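Local coordinates for protein Trypsin/chymotrypsin inhibitor (Alocasia macrorrhizos, PDB 5YCZ) that inhibits trypsin and alpha-chymotrypsin as a Kunitz-type plant protease inhibitor, at residues T1-L12 with D65-T73; S106-R115 with V142-G150. All coordinates share one frame; numbering follows the deposited sequence.

Interaction 1: T1-L12 with D65-T73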
ATOM      1  N   THR A   1       8.843  21.597 -13.916  1.00 68.03           N
ATOM      2  CA  THR A   1       7.733  22.503 -13.644  1.00 64.94           C
ATOM      3  C   THR A   1       7.637  22.814 -12.149  1.00 62.40           C
ATOM      4  O   THR A   1       8.654  22.991 -11.470  1.00 65.91           O
ATOM      5  CB  THR A   1       6.376  21.918 -14.175  1.00 67.39           C
ATOM      6  OG1 THR A   1       5.282  22.766 -13.801  1.00 64.93           O
ATOM      7  CG2 THR A   1       6.131  20.494 -13.674  1.00 63.35           C
ATOM      8  N   ASN A   2       6.410  22.883 -11.646  1.00 59.88           N
ATOM      9  CA  ASN A   2       6.142  23.273 -10.274  1.00 58.42           C
ATOM     10  C   ASN A   2       5.691  22.063  -9.476  1.00 59.77           C
ATOM     11  O   ASN A   2       4.710  21.402  -9.856  1.00 54.56           O
ATOM     12  CB  ASN A   2       5.072  24.359 -10.251  1.00 58.52           C
ATOM     13  CG  ASN A   2       5.193  25.308 -11.429  1.00 68.81           C
ATOM     14  OD1 ASN A   2       6.285  25.801 -11.732  1.00 66.75           O
ATOM     15  ND2 ASN A   2       4.080  25.549 -12.119  1.00 65.41           N
ATOM     16  N   PRO A   3       6.361  21.727  -8.379  1.00 61.38           N
ATOM     17  CA  PRO A   3       5.880  20.630  -7.540  1.00 55.42           C
ATOM     18  C   PRO A   3       4.566  21.001  -6.880  1.00 52.66           C
ATOM     19  O   PRO A   3       4.121  22.152  -6.878  1.00 53.59           O
ATOM     20  CB  PRO A   3       6.991  20.437  -6.503  1.00 51.32           C
ATOM     21  CG  PRO A   3       7.682  21.732  -6.451  1.00 53.20           C
ATOM     22  CD  PRO A   3       7.590  22.328  -7.837  1.00 58.57           C
ATOM     23  N   VAL A   4       3.948  20.000  -6.348  1.00 50.58           N
ATOM     24  CA  VAL A   4       2.796  20.159  -5.476  1.00 51.16           C
ATOM     25  C   VAL A   4       3.319  20.358  -4.057  1.00 42.59           C
ATOM     26  O   VAL A   4       4.370  19.830  -3.690  1.00 45.91           O
ATOM     27  CB  VAL A   4       1.876  18.926  -5.626  1.00 49.89           C
ATOM     28  CG1 VAL A   4       0.630  19.054  -4.781  1.00 44.53           C
ATOM     29  CG2 VAL A   4       1.519  18.718  -7.107  1.00 42.06           C
ATOM     30  N   LEU A   5       2.623  21.147  -3.256  1.00 44.91           N
ATOM     31  CA  LEU A   5       3.054  21.422  -1.894  1.00 49.50           C
ATOM     32  C   LEU A   5       1.967  21.066  -0.888  1.00 49.54           C
ATOM     33  O   LEU A   5       0.767  21.092  -1.205  1.00 46.95           O
ATOM     34  CB  LEU A   5       3.423  22.901  -1.716  1.00 56.80           C
ATOM     35  CG  LEU A   5       4.124  23.578  -2.891  1.00 55.21           C
ATOM     36  CD1 LEU A   5       4.258  25.076  -2.638  1.00 55.45           C
ATOM     37  CD2 LEU A   5       5.480  22.926  -3.135  1.00 53.97           C
ATOM     38  N   ASP A   6       2.397  20.771   0.342  1.00 43.99           N
ATOM     39  CA  ASP A   6       1.474  20.471   1.426  1.00 44.19           C
ATOM     40  C   ASP A   6       1.038  21.778   2.081  1.00 44.63           C
ATOM     41  O   ASP A   6       1.322  22.868   1.582  1.00 50.25           O
ATOM     42  CB  ASP A   6       2.103  19.485   2.418  1.00 45.12           C
ATOM     43  CG  ASP A   6       3.508  19.879   2.840  1.00 51.67           C
ATOM     44  OD1 ASP A   6       3.790  21.092   2.906  1.00 54.51           O
ATOM     45  OD2 ASP A   6       4.329  18.972   3.118  1.00 45.32           O
ATOM     46  N   VAL A   7       0.305  21.687   3.194  1.00 46.81           N
ATOM     47  CA  VAL A   7      -0.074  22.888   3.938  1.00 49.94           C
ATOM     48  C   VAL A   7       1.169  23.605   4.449  1.00 52.76           C
ATOM     49  O   VAL A   7       1.186  24.838   4.576  1.00 49.15           O
ATOM     50  CB  VAL A   7      -1.028  22.504   5.087  1.00 47.51           C
ATOM     51  CG1 VAL A   7      -2.476  22.339   4.587  1.00 36.27           C
ATOM     52  CG2 VAL A   7      -0.534  21.212   5.734  1.00 40.99           C
ATOM     53  N   ASP A   8       2.236  22.851   4.715  1.00 54.13           N
ATOM     54  CA  ASP A   8       3.502  23.363   5.226  1.00 56.34           C
ATOM     55  C   ASP A   8       4.427  23.879   4.127  1.00 55.60           C
ATOM     56  O   ASP A   8       5.624  24.073   4.381  1.00 58.95           O
ATOM     57  CB  ASP A   8       4.228  22.269   6.026  1.00 54.66           C
ATOM     58  CG  ASP A   8       3.422  21.771   7.212  1.00 52.15           C
ATOM     59  OD1 ASP A   8       2.645  22.568   7.776  1.00 51.15           O
ATOM     60  OD2 ASP A   8       3.564  20.579   7.574  1.00 48.28           O
ATOM     61  N   GLY A   9       3.922  24.081   2.916  1.00 55.05           N
ATOM     62  CA  GLY A   9       4.755  24.557   1.827  1.00 58.33           C
ATOM     63  C   GLY A   9       5.755  23.551   1.277  1.00 57.97           C
ATOM     64  O   GLY A   9       6.166  23.678   0.121  1.00 56.42           O
ATOM     65  N   ASN A  10       6.158  22.562   2.084  1.00 58.78           N
ATOM     66  CA  ASN A  10       7.106  21.543   1.643  1.00 55.96           C
ATOM     67  C   ASN A  10       6.588  20.824   0.405  1.00 53.80           C
ATOM     68  O   ASN A  10       5.392  20.812   0.114  1.00 53.85           O
ATOM     69  CB  ASN A  10       7.351  20.506   2.739  1.00 49.44           C
ATOM     70  CG  ASN A  10       8.069  21.070   3.937  1.00 56.13           C
ATOM     71  OD1 ASN A  10       7.707  22.132   4.456  1.00 57.14           O
ATOM     72  ND2 ASN A  10       9.096  20.351   4.400  1.00 58.92           N
ATOM     73  N   GLU A  11       7.506  20.194  -0.318  1.00 52.82           N
ATOM     74  CA  GLU A  11       7.112  19.454  -1.502  1.00 51.91           C
ATOM     75  C   GLU A  11       6.424  18.144  -1.109  1.00 51.64           C
ATOM     76  O   GLU A  11       6.333  17.782   0.070  1.00 52.39           O
ATOM     77  CB  GLU A  11       8.325  19.179  -2.387  1.00 52.38           C
ATOM     78  CG  GLU A  11       9.048  20.429  -2.844  1.00 54.98           C
ATOM     79  CD  GLU A  11      10.234  20.112  -3.730  1.00 58.08           C
ATOM     80  OE1 GLU A  11      11.060  19.254  -3.338  1.00 64.58           O
ATOM     81  OE2 GLU A  11      10.337  20.719  -4.818  1.00 52.31           O
ATOM     82  N   LEU A  12       5.934  17.431  -2.128  1.00 48.14           N
ATOM     83  CA  LEU A  12       5.221  16.165  -1.955  1.00 42.90           C
ATOM     84  C   LEU A  12       6.208  15.039  -2.197  1.00 41.69           C
ATOM     85  O   LEU A  12       6.494  14.685  -3.342  1.00 50.76           O
ATOM     86  CB  LEU A  12       4.035  16.056  -2.908  1.00 44.34           C
ATOM     87  CG  LEU A  12       2.649  16.113  -2.266  1.00 37.64           C
ATOM     88  CD1 LEU A  12       2.517  17.383  -1.439  1.00 47.11           C
ATOM     89  CD2 LEU A  12       1.530  16.019  -3.290  1.00 40.23           C
ATOM     90  N   ASP A  65      11.921  11.651 -10.730  1.00 51.04           N
ATOM     91  CA  ASP A  65      11.127  12.509  -9.875  1.00 55.64           C
ATOM     92  C   ASP A  65      10.987  11.844  -8.522  1.00 55.24           C
ATOM     93  O   ASP A  65      10.538  10.697  -8.428  1.00 58.64           O
ATOM     94  CB  ASP A  65       9.746  12.747 -10.486  1.00 54.92           C
ATOM     95  CG  ASP A  65       9.729  13.898 -11.472  1.00 50.95           C
ATOM     96  OD1 ASP A  65      10.047  15.041 -11.078  1.00 53.61           O
ATOM     97  OD2 ASP A  65       9.385  13.654 -12.642  1.00 50.41           O
ATOM     98  N   ASP A  66      11.407  12.540  -7.478  1.00 58.66           N
ATOM     99  CA  ASP A  66      11.169  12.081  -6.121  1.00 55.53           C
ATOM    100  C   ASP A  66      10.302  13.071  -5.372  1.00 48.62           C
ATOM    101  O   ASP A  66      10.093  12.923  -4.163  1.00 50.05           O
ATOM    102  CB  ASP A  66      12.496  11.826  -5.405  1.00 59.58           C
ATOM    103  CG  ASP A  66      13.217  10.617  -5.966  1.00 69.86           C
ATOM    104  OD1 ASP A  66      14.304  10.793  -6.580  1.00 71.44           O
ATOM    105  OD2 ASP A  66      12.662   9.495  -5.822  1.00 67.65           O
ATOM    106  N   THR A  67       9.818  14.085  -6.071  1.00 44.08           N
ATOM    107  CA  THR A  67       8.715  14.921  -5.647  1.00 40.06           C
ATOM    108  C   THR A  67       7.617  14.769  -6.687  1.00 43.74           C
ATOM    109  O   THR A  67       7.869  14.313  -7.808  1.00 48.26           O
ATOM    110  CB  THR A  67       9.147  16.389  -5.523  1.00 49.49           C
ATOM    111  OG1 THR A  67       9.306  16.952  -6.831  1.00 50.07           O
ATOM    112  CG2 THR A  67      10.470  16.503  -4.793  1.00 50.16           C
ATOM    113  N   VAL A  68       6.396  15.133  -6.328  1.00 40.75           N
ATOM    114  CA  VAL A  68       5.300  15.093  -7.288  1.00 41.55           C
ATOM    115  C   VAL A  68       5.252  16.417  -8.036  1.00 44.53           C
ATOM    116  O   VAL A  68       5.243  17.490  -7.421  1.00 45.25           O
ATOM    117  CB  VAL A  68       3.965  14.795  -6.597  1.00 39.79           C
ATOM    118  CG1 VAL A  68       2.805  15.381  -7.400  1.00 35.60           C
ATOM    119  CG2 VAL A  68       3.792  13.310  -6.485  1.00 40.31           C
ATOM    120  N   GLN A  69       5.223  16.348  -9.363  1.00 43.99           N
ATOM    121  CA  GLN A  69       5.145  17.535 -10.200  1.00 42.65           C
ATOM    122  C   GLN A  69       3.718  17.761 -10.680  1.00 39.97           C
ATOM    123  O   GLN A  69       3.015  16.821 -11.057  1.00 39.10           O
ATOM    124  CB  GLN A  69       6.078  17.416 -11.408  1.00 47.24           C
ATOM    125  CG  GLN A  69       7.565  17.334 -11.071  1.00 46.05           C
ATOM    126  CD  GLN A  69       8.081  18.611 -10.457  1.00 51.93           C
ATOM    127  OE1 GLN A  69       8.045  19.674 -11.078  1.00 56.83           O
ATOM    128  NE2 GLN A  69       8.553  18.520  -9.219  1.00 49.79           N
ATOM    129  N   GLU A  70       3.304  19.018 -10.663  1.00 40.26           N
ATOM    130  CA  GLU A  70       2.043  19.417 -11.257  1.00 38.70           C
ATOM    131  C   GLU A  70       1.941  18.966 -12.710  1.00 36.11           C
ATOM    132  O   GLU A  70       2.884  19.100 -13.490  1.00 39.04           O
ATOM    133  CB  GLU A  70       1.937  20.928 -11.191  1.00 44.88           C
ATOM    134  CG  GLU A  70       0.641  21.451 -10.730  1.00 43.39           C
ATOM    135  CD  GLU A  70       0.827  22.826 -10.187  1.00 52.09           C
ATOM    136  OE1 GLU A  70       1.956  23.094  -9.720  1.00 48.34           O
ATOM    137  OE2 GLU A  70      -0.133  23.630 -10.230  1.00 56.27           O
ATOM    138  N   GLY A  71       0.779  18.439 -13.074  1.00 35.18           N
ATOM    139  CA  GLY A  71       0.526  18.022 -14.429  1.00 32.97           C
ATOM    140  C   GLY A  71       1.179  16.723 -14.863  1.00 35.75           C
ATOM    141  O   GLY A  71       0.808  16.198 -15.909  1.00 36.28           O
ATOM    142  N   SER A  72       2.136  16.184 -14.116  1.00 29.22           N
ATOM    143  CA  SER A  72       2.796  14.947 -14.515  1.00 35.04           C
ATOM    144  C   SER A  72       2.104  13.724 -13.919  1.00 31.71           C
ATOM    145  O   SER A  72       1.677  13.743 -12.762  1.00 30.32           O
ATOM    146  CB  SER A  72       4.261  14.967 -14.083  1.00 36.85           C
ATOM    147  OG  SER A  72       4.912  16.117 -14.590  1.00 48.98           O
ATOM    148  N   THR A  73       2.015  12.645 -14.702  1.00 31.83           N
ATOM    149  CA  THR A  73       1.191  11.512 -14.277  1.00 30.62           C
ATOM    150  C   THR A  73       1.850  10.762 -13.125  1.00 31.32           C
ATOM    151  O   THR A  73       3.078  10.708 -13.003  1.00 27.13           O
ATOM    152  CB  THR A  73       0.895  10.531 -15.430  1.00 29.51           C
ATOM    153  OG1 THR A  73       2.096  10.150 -16.115  1.00 31.57           O
ATOM    154  CG2 THR A  73      -0.085  11.116 -16.426  1.00 27.54           C
TER
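V68 O takes one hydrogen bond, from V4 N, and a CH...O contact from P3 CA. V4 N makes its hydrogen bond of 3.0 Å to V68 O with an N-H...O angle of 162°. P3 CA lies 3.2 Å from the same V68 O. E70 N bonds to N2 O at 2.9 Å. The V4 N to V68 O and E70 N to N2 O bonds flank P3 and Q69, which form a non-hydrogen-bonded antiparallel pair, a single bridge rather than a full strand.

V68 is held from its other end as well. V68 N donates to L12 O at 3.0 Å in the carbonyl plane, with a more bent N-H...O angle of 138°. Segment 1-12 folds back through a type I turn at D6 to G9, which brings L12 within reach of the same residue as V4.

The valines meet alongside, pointing the same way. V4 carries CG1 opposite its backbone N (chi1 -178°), which leaves CG2 beside the N, and that methyl meets V68 CG1 at 3.6 Å. L12 CB packs on V68 CB at 3.9 Å. F58 and P60 also touch V68, while F178 lies against V4 and L12, so this side faces the interior of the beta-trefoil.

E11 lays its carboxylate oxygen OE1 against the T67 methyl CG2. The E70 carboxylate turns OE1 toward N2 O at 3.2 Å, a meeting of two acceptors. Its other oxygen, OE2, is bound by K120 N in strand 116-120.

Three backbone bonds fix the segments to each other, with V4, L12 and V68 packed beside them. The oxygen beside N2 O would probably make E70 slightly easier to protonate, while the bond from K120 N should favour its charged form.

Interaction 2: S106-R115 with V142-G150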
ATOM      1  N   SER A 106       2.239   0.813 -15.213  1.00 28.78           N
ATOM      2  CA  SER A 106       2.430   0.423 -16.599  1.00 26.14           C
ATOM      3  C   SER A 106       3.393   1.415 -17.229  1.00 33.03           C
ATOM      4  O   SER A 106       3.331   2.612 -16.941  1.00 31.35           O
ATOM      5  CB  SER A 106       1.105   0.393 -17.366  1.00 30.89           C
ATOM      6  OG  SER A 106       1.326   0.560 -18.756  1.00 32.18           O
ATOM      7  N   LYS A 107       4.311   0.911 -18.051  1.00 37.64           N
ATOM      8  CA  LYS A 107       5.203   1.780 -18.800  1.00 35.93           C
ATOM      9  C   LYS A 107       4.732   2.001 -20.226  1.00 37.37           C
ATOM     10  O   LYS A 107       5.245   2.900 -20.899  1.00 40.67           O
ATOM     11  CB  LYS A 107       6.625   1.208 -18.825  1.00 41.05           C
ATOM     12  CG  LYS A 107       7.240   0.908 -17.471  1.00 40.36           C
ATOM     13  CD  LYS A 107       8.767   0.746 -17.588  1.00 47.53           C
ATOM     14  CE  LYS A 107       9.548   1.971 -17.051  1.00 53.78           C
ATOM     15  NZ  LYS A 107       9.678   3.128 -18.009  1.00 45.90           N
ATOM     16  N   ALA A 108       3.745   1.233 -20.679  1.00 38.09           N
ATOM     17  CA  ALA A 108       3.383   1.171 -22.084  1.00 42.13           C
ATOM     18  C   ALA A 108       2.923   2.531 -22.609  1.00 48.31           C
ATOM     19  O   ALA A 108       2.711   3.498 -21.864  1.00 39.04           O
ATOM     20  CB  ALA A 108       2.284   0.133 -22.308  1.00 38.46           C
ATOM     21  N   ILE A 109       2.789   2.584 -23.937  1.00 48.52           N
ATOM     22  CA  ILE A 109       2.314   3.776 -24.625  1.00 44.45           C
ATOM     23  C   ILE A 109       0.800   3.854 -24.586  1.00 46.07           C
ATOM     24  O   ILE A 109       0.233   4.953 -24.673  1.00 43.22           O
ATOM     25  CB  ILE A 109       2.836   3.778 -26.075  1.00 47.44           C
ATOM     26  CG1 ILE A 109       4.367   3.769 -26.090  1.00 56.27           C
ATOM     27  CG2 ILE A 109       2.329   4.972 -26.848  1.00 47.17           C
ATOM     28  CD1 ILE A 109       4.971   3.341 -27.419  1.00 52.71           C
ATOM     29  N   GLY A 110       0.129   2.714 -24.437  1.00 44.52           N
ATOM     30  CA  GLY A 110      -1.309   2.692 -24.341  1.00 43.19           C
ATOM     31  C   GLY A 110      -1.830   3.450 -23.135  1.00 43.13           C
ATOM     32  O   GLY A 110      -1.167   3.556 -22.091  1.00 38.69           O
ATOM     33  N   PRO A 111      -3.042   3.984 -23.258  1.00 36.10           N
ATOM     34  CA  PRO A 111      -3.676   4.632 -22.110  1.00 35.73           C
ATOM     35  C   PRO A 111      -3.832   3.634 -20.975  1.00 29.78           C
ATOM     36  O   PRO A 111      -4.039   2.444 -21.203  1.00 29.17           O
ATOM     37  CB  PRO A 111      -5.035   5.069 -22.666  1.00 34.53           C
ATOM     38  CG  PRO A 111      -5.329   4.047 -23.709  1.00 30.57           C
ATOM     39  CD  PRO A 111      -4.006   3.715 -24.336  1.00 32.59           C
ATOM     40  N   HIS A 112      -3.725   4.121 -19.741  1.00 29.05           N
ATOM     41  CA  HIS A 112      -3.800   3.249 -18.573  1.00 27.90           C
ATOM     42  C   HIS A 112      -4.573   3.946 -17.467  1.00 25.86           C
ATOM     43  O   HIS A 112      -4.218   5.061 -17.071  1.00 27.70           O
ATOM     44  CB  HIS A 112      -2.404   2.869 -18.078  1.00 27.42           C
ATOM     45  CG  HIS A 112      -2.388   1.636 -17.240  1.00 26.59           C
ATOM     46  ND1 HIS A 112      -3.001   0.467 -17.635  1.00 26.49           N
ATOM     47  CD2 HIS A 112      -1.879   1.401 -16.007  1.00 26.17           C
ATOM     48  CE1 HIS A 112      -2.855  -0.441 -16.684  1.00 31.09           C
ATOM     49  NE2 HIS A 112      -2.177   0.099 -15.685  1.00 26.69           N
ATOM     50  N   ASN A 113      -5.594   3.276 -16.939  1.00 24.48           N
ATOM     51  CA  ASN A 113      -6.589   3.952 -16.110  1.00 26.29           C
ATOM     52  C   ASN A 113      -6.158   4.172 -14.668  1.00 25.60           C
ATOM     53  O   ASN A 113      -6.928   4.758 -13.892  1.00 23.08           O
ATOM     54  CB  ASN A 113      -7.893   3.170 -16.123  1.00 25.85           C
ATOM     55  CG  ASN A 113      -8.614   3.304 -17.424  1.00 34.59           C
ATOM     56  OD1 ASN A 113      -9.109   2.321 -17.994  1.00 41.93           O
ATOM     57  ND2 ASN A 113      -8.669   4.529 -17.922  1.00 30.91           N
ATOM     58  N   SER A 114      -4.974   3.724 -14.273  1.00 20.94           N
ATOM     59  CA  SER A 114      -4.467   4.081 -12.960  1.00 22.28           C
ATOM     60  C   SER A 114      -3.595   5.339 -12.986  1.00 21.93           C
ATOM     61  O   SER A 114      -2.972   5.666 -11.971  1.00 19.91           O
ATOM     62  CB  SER A 114      -3.692   2.906 -12.348  1.00 26.15           C
ATOM     63  OG  SER A 114      -2.966   2.193 -13.328  1.00 29.74           O
ATOM     64  N   ARG A 115      -3.550   6.060 -14.103  1.00 21.59           N
ATOM     65  CA  ARG A 115      -2.704   7.241 -14.212  1.00 29.31           C
ATOM     66  C   ARG A 115      -3.505   8.487 -13.850  1.00 24.67           C
ATOM     67  O   ARG A 115      -4.484   8.832 -14.523  1.00 22.62           O
ATOM     68  CB  ARG A 115      -2.118   7.375 -15.613  1.00 30.04           C
ATOM     69  CG  ARG A 115      -0.942   6.462 -15.885  1.00 28.56           C
ATOM     70  CD  ARG A 115      -0.913   6.108 -17.362  1.00 30.06           C
ATOM     71  NE  ARG A 115       0.293   5.375 -17.706  1.00 34.82           N
ATOM     72  CZ  ARG A 115       0.505   4.799 -18.886  1.00 33.40           C
ATOM     73  NH1 ARG A 115      -0.413   4.866 -19.838  1.00 31.28           N
ATOM     74  NH2 ARG A 115       1.630   4.136 -19.103  1.00 33.60           N
ATOM     75  N   VAL A 142       6.823  12.321 -18.645  1.00 41.87           N
ATOM     76  CA  VAL A 142       7.545  11.058 -18.675  1.00 44.60           C
ATOM     77  C   VAL A 142       8.384  11.032 -19.946  1.00 49.78           C
ATOM     78  O   VAL A 142       7.895  11.363 -21.036  1.00 55.77           O
ATOM     79  CB  VAL A 142       6.579   9.855 -18.596  1.00 45.59           C
ATOM     80  CG1 VAL A 142       6.018   9.460 -19.968  1.00 47.19           C
ATOM     81  CG2 VAL A 142       7.232   8.678 -17.920  1.00 44.31           C
ATOM     82  N   GLU A 143       9.660  10.700 -19.802  1.00 50.96           N
ATOM     83  CA  GLU A 143      10.562  10.703 -20.952  1.00 59.88           C
ATOM     84  C   GLU A 143      10.539   9.318 -21.602  1.00 59.64           C
ATOM     85  O   GLU A 143      11.499   8.544 -21.567  1.00 64.72           O
ATOM     86  CB  GLU A 143      11.964  11.128 -20.537  1.00 62.10           C
ATOM     87  CG  GLU A 143      12.684  11.961 -21.596  1.00 68.86           C
ATOM     88  CD  GLU A 143      14.200  11.774 -21.576  1.00 76.22           C
ATOM     89  OE1 GLU A 143      14.683  10.823 -20.918  1.00 80.57           O
ATOM     90  OE2 GLU A 143      14.908  12.570 -22.236  1.00 72.73           O
ATOM     91  N   ARG A 144       9.388   9.010 -22.186  1.00 52.04           N
ATOM     92  CA  ARG A 144       9.230   7.825 -23.016  1.00 50.41           C
ATOM     93  C   ARG A 144       8.011   8.046 -23.900  1.00 53.40           C
ATOM     94  O   ARG A 144       7.226   8.976 -23.664  1.00 52.30           O
ATOM     95  CB  ARG A 144       9.083   6.552 -22.159  1.00 51.43           C
ATOM     96  CG  ARG A 144       7.661   6.252 -21.685  1.00 53.38           C
ATOM     97  CD  ARG A 144       7.688   5.339 -20.472  1.00 54.92           C
ATOM     98  NE  ARG A 144       6.515   5.514 -19.620  1.00 48.36           N
ATOM     99  CZ  ARG A 144       6.526   5.380 -18.297  1.00 49.15           C
ATOM    100  NH1 ARG A 144       7.656   5.082 -17.659  1.00 53.71           N
ATOM    101  NH2 ARG A 144       5.404   5.552 -17.611  1.00 46.41           N
ATOM    102  N   PRO A 145       7.844   7.242 -24.948  1.00 49.55           N
ATOM    103  CA  PRO A 145       6.682   7.422 -25.825  1.00 49.56           C
ATOM    104  C   PRO A 145       5.373   7.366 -25.044  1.00 52.46           C
ATOM    105  O   PRO A 145       5.176   6.502 -24.187  1.00 50.71           O
ATOM    106  CB  PRO A 145       6.807   6.254 -26.811  1.00 47.97           C
ATOM    107  CG  PRO A 145       7.788   5.293 -26.163  1.00 39.83           C
ATOM    108  CD  PRO A 145       8.731   6.179 -25.446  1.00 42.84           C
ATOM    109  N   SER A 146       4.475   8.309 -25.345  1.00 49.71           N
ATOM    110  CA  SER A 146       3.197   8.411 -24.656  1.00 44.82           C
ATOM    111  C   SER A 146       2.094   8.723 -25.655  1.00 48.75           C
ATOM    112  O   SER A 146       2.321   9.445 -26.630  1.00 51.99           O
ATOM    113  CB  SER A 146       3.242   9.487 -23.555  1.00 48.97           C
ATOM    114  OG  SER A 146       3.342  10.798 -24.091  1.00 53.86           O
ATOM    115  N   CYS A 147       0.906   8.164 -25.419  1.00 49.00           N
ATOM    116  CA  CYS A 147      -0.249   8.473 -26.254  1.00 45.68           C
ATOM    117  C   CYS A 147      -0.648   9.933 -26.078  1.00 48.23           C
ATOM    118  O   CYS A 147      -0.428  10.541 -25.025  1.00 46.76           O
ATOM    119  CB  CYS A 147      -1.438   7.557 -25.927  1.00 45.43           C
ATOM    120  SG  CYS A 147      -1.950   7.396 -24.153  1.00 56.83           S
ATOM    121  N   ARG A 148      -1.257  10.494 -27.122  1.00 50.79           N
ATOM    122  CA  ARG A 148      -1.387  11.941 -27.223  1.00 54.43           C
ATOM    123  C   ARG A 148      -2.722  12.489 -26.733  1.00 42.16           C
ATOM    124  O   ARG A 148      -2.806  13.685 -26.431  1.00 42.84           O
ATOM    125  CB  ARG A 148      -1.156  12.376 -28.675  1.00 59.20           C
ATOM    126  CG  ARG A 148       0.296  12.755 -28.986  1.00 62.38           C
ATOM    127  CD  ARG A 148       1.202  11.519 -29.086  1.00 67.85           C
ATOM    128  NE  ARG A 148       2.604  11.857 -29.358  1.00 72.16           N
ATOM    129  CZ  ARG A 148       3.580  10.961 -29.523  1.00 72.69           C
ATOM    130  NH1 ARG A 148       3.313   9.660 -29.446  1.00 60.95           N
ATOM    131  NH2 ARG A 148       4.825  11.366 -29.762  1.00 72.07           N
ATOM    132  N   MET A 149      -3.759  11.669 -26.645  1.00 45.49           N
ATOM    133  CA  MET A 149      -5.053  12.193 -26.233  1.00 46.84           C
ATOM    134  C   MET A 149      -4.989  12.767 -24.817  1.00 47.39           C
ATOM    135  O   MET A 149      -4.084  12.466 -24.026  1.00 48.81           O
ATOM    136  CB  MET A 149      -6.107  11.107 -26.313  1.00 39.35           C
ATOM    137  CG  MET A 149      -5.870  10.004 -25.343  1.00 43.94           C
ATOM    138  SD  MET A 149      -6.357   8.430 -26.069  1.00 78.88           S
ATOM    139  CE  MET A 149      -4.815   7.909 -26.828  1.00 51.77           C
ATOM    140  N   GLY A 150      -5.961  13.616 -24.501  1.00 45.94           N
ATOM    141  CA  GLY A 150      -5.953  14.353 -23.256  1.00 42.75           C
ATOM    142  C   GLY A 150      -6.486  13.533 -22.100  1.00 36.74           C
ATOM    143  O   GLY A 150      -6.622  12.310 -22.161  1.00 36.54           O
TER
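R144 turns CG into the position between its backbone N and carbonyl carbon (chi1 85°) and then runs extended to NE, so that K107 CA lies 3.8 Å above the centre of one face of the R144 guanidinium. C147 places SG likewise between N and carbonyl carbon (chi1 51°), beside I109 O. The contact joins two surface loops of the beta-trefoil: one leads into strand 116-120, the other connects strands 131-135 and 153-159.

V142 CG2 lies over the centre of the opposite face of the R144 guanidinium, which is thus sandwiched. The side chains of K107 and R144 cross at about a right angle. The modelled approach of K107 NZ to R144 NH1 puts two donors together and is doubtful. R144 NH2 also stands 4.3 Å from R115 NH2. E61 lies close to both arginines: it forms a salt bridge with R115 and a long, weak ion pair with R144.

R115 holds the loop 106-115 together from inside. NH2 of R115 donates to A108 O at 3.0 Å and also to S106 O, which it approaches from above the carbonyl plane. R115 NH1 donates to G110 O, and it is also bonded to P137 O. S106 OG accepts from A108 N, an ST turn at the start of the loop.

The apolar part is small. I109 crosses P145 at about a right angle, with CD1 of I109 3.5 Å from CB of P145. I109 CG1 rests against P145 O at 3.4 Å.

C147 N makes a weak hydrogen bond to I109 O at 3.4 Å. The sulfur of C147 is tied to C138 by a disulfide. C147 SG lies 3.3 Å from I109 O and 4.1 Å from P111 CB.

In the fold
Interactions 1 and 2 follow each other along the chain, the first closing before the second opens. Their centres lie about 20 Å apart and their nearest atoms about 4 Å, without touching. Both join loops of one beta-trefoil. Segment 65-73 leads into strand 74-77, and segment 106-115 into strand 116-120. E61 ties the two regions: it bonds T73, at the end of segment 65-73, and forms a salt bridge with R115. Strand 116-120 also reaches interaction 1, through K120 to E70 and I118 to G71. Interaction 1 thus fastens the N-terminal segment near the predicted reactive bond (L12 and L56 side chains about 9 Å apart), while interaction 2 joins surface loops away from it.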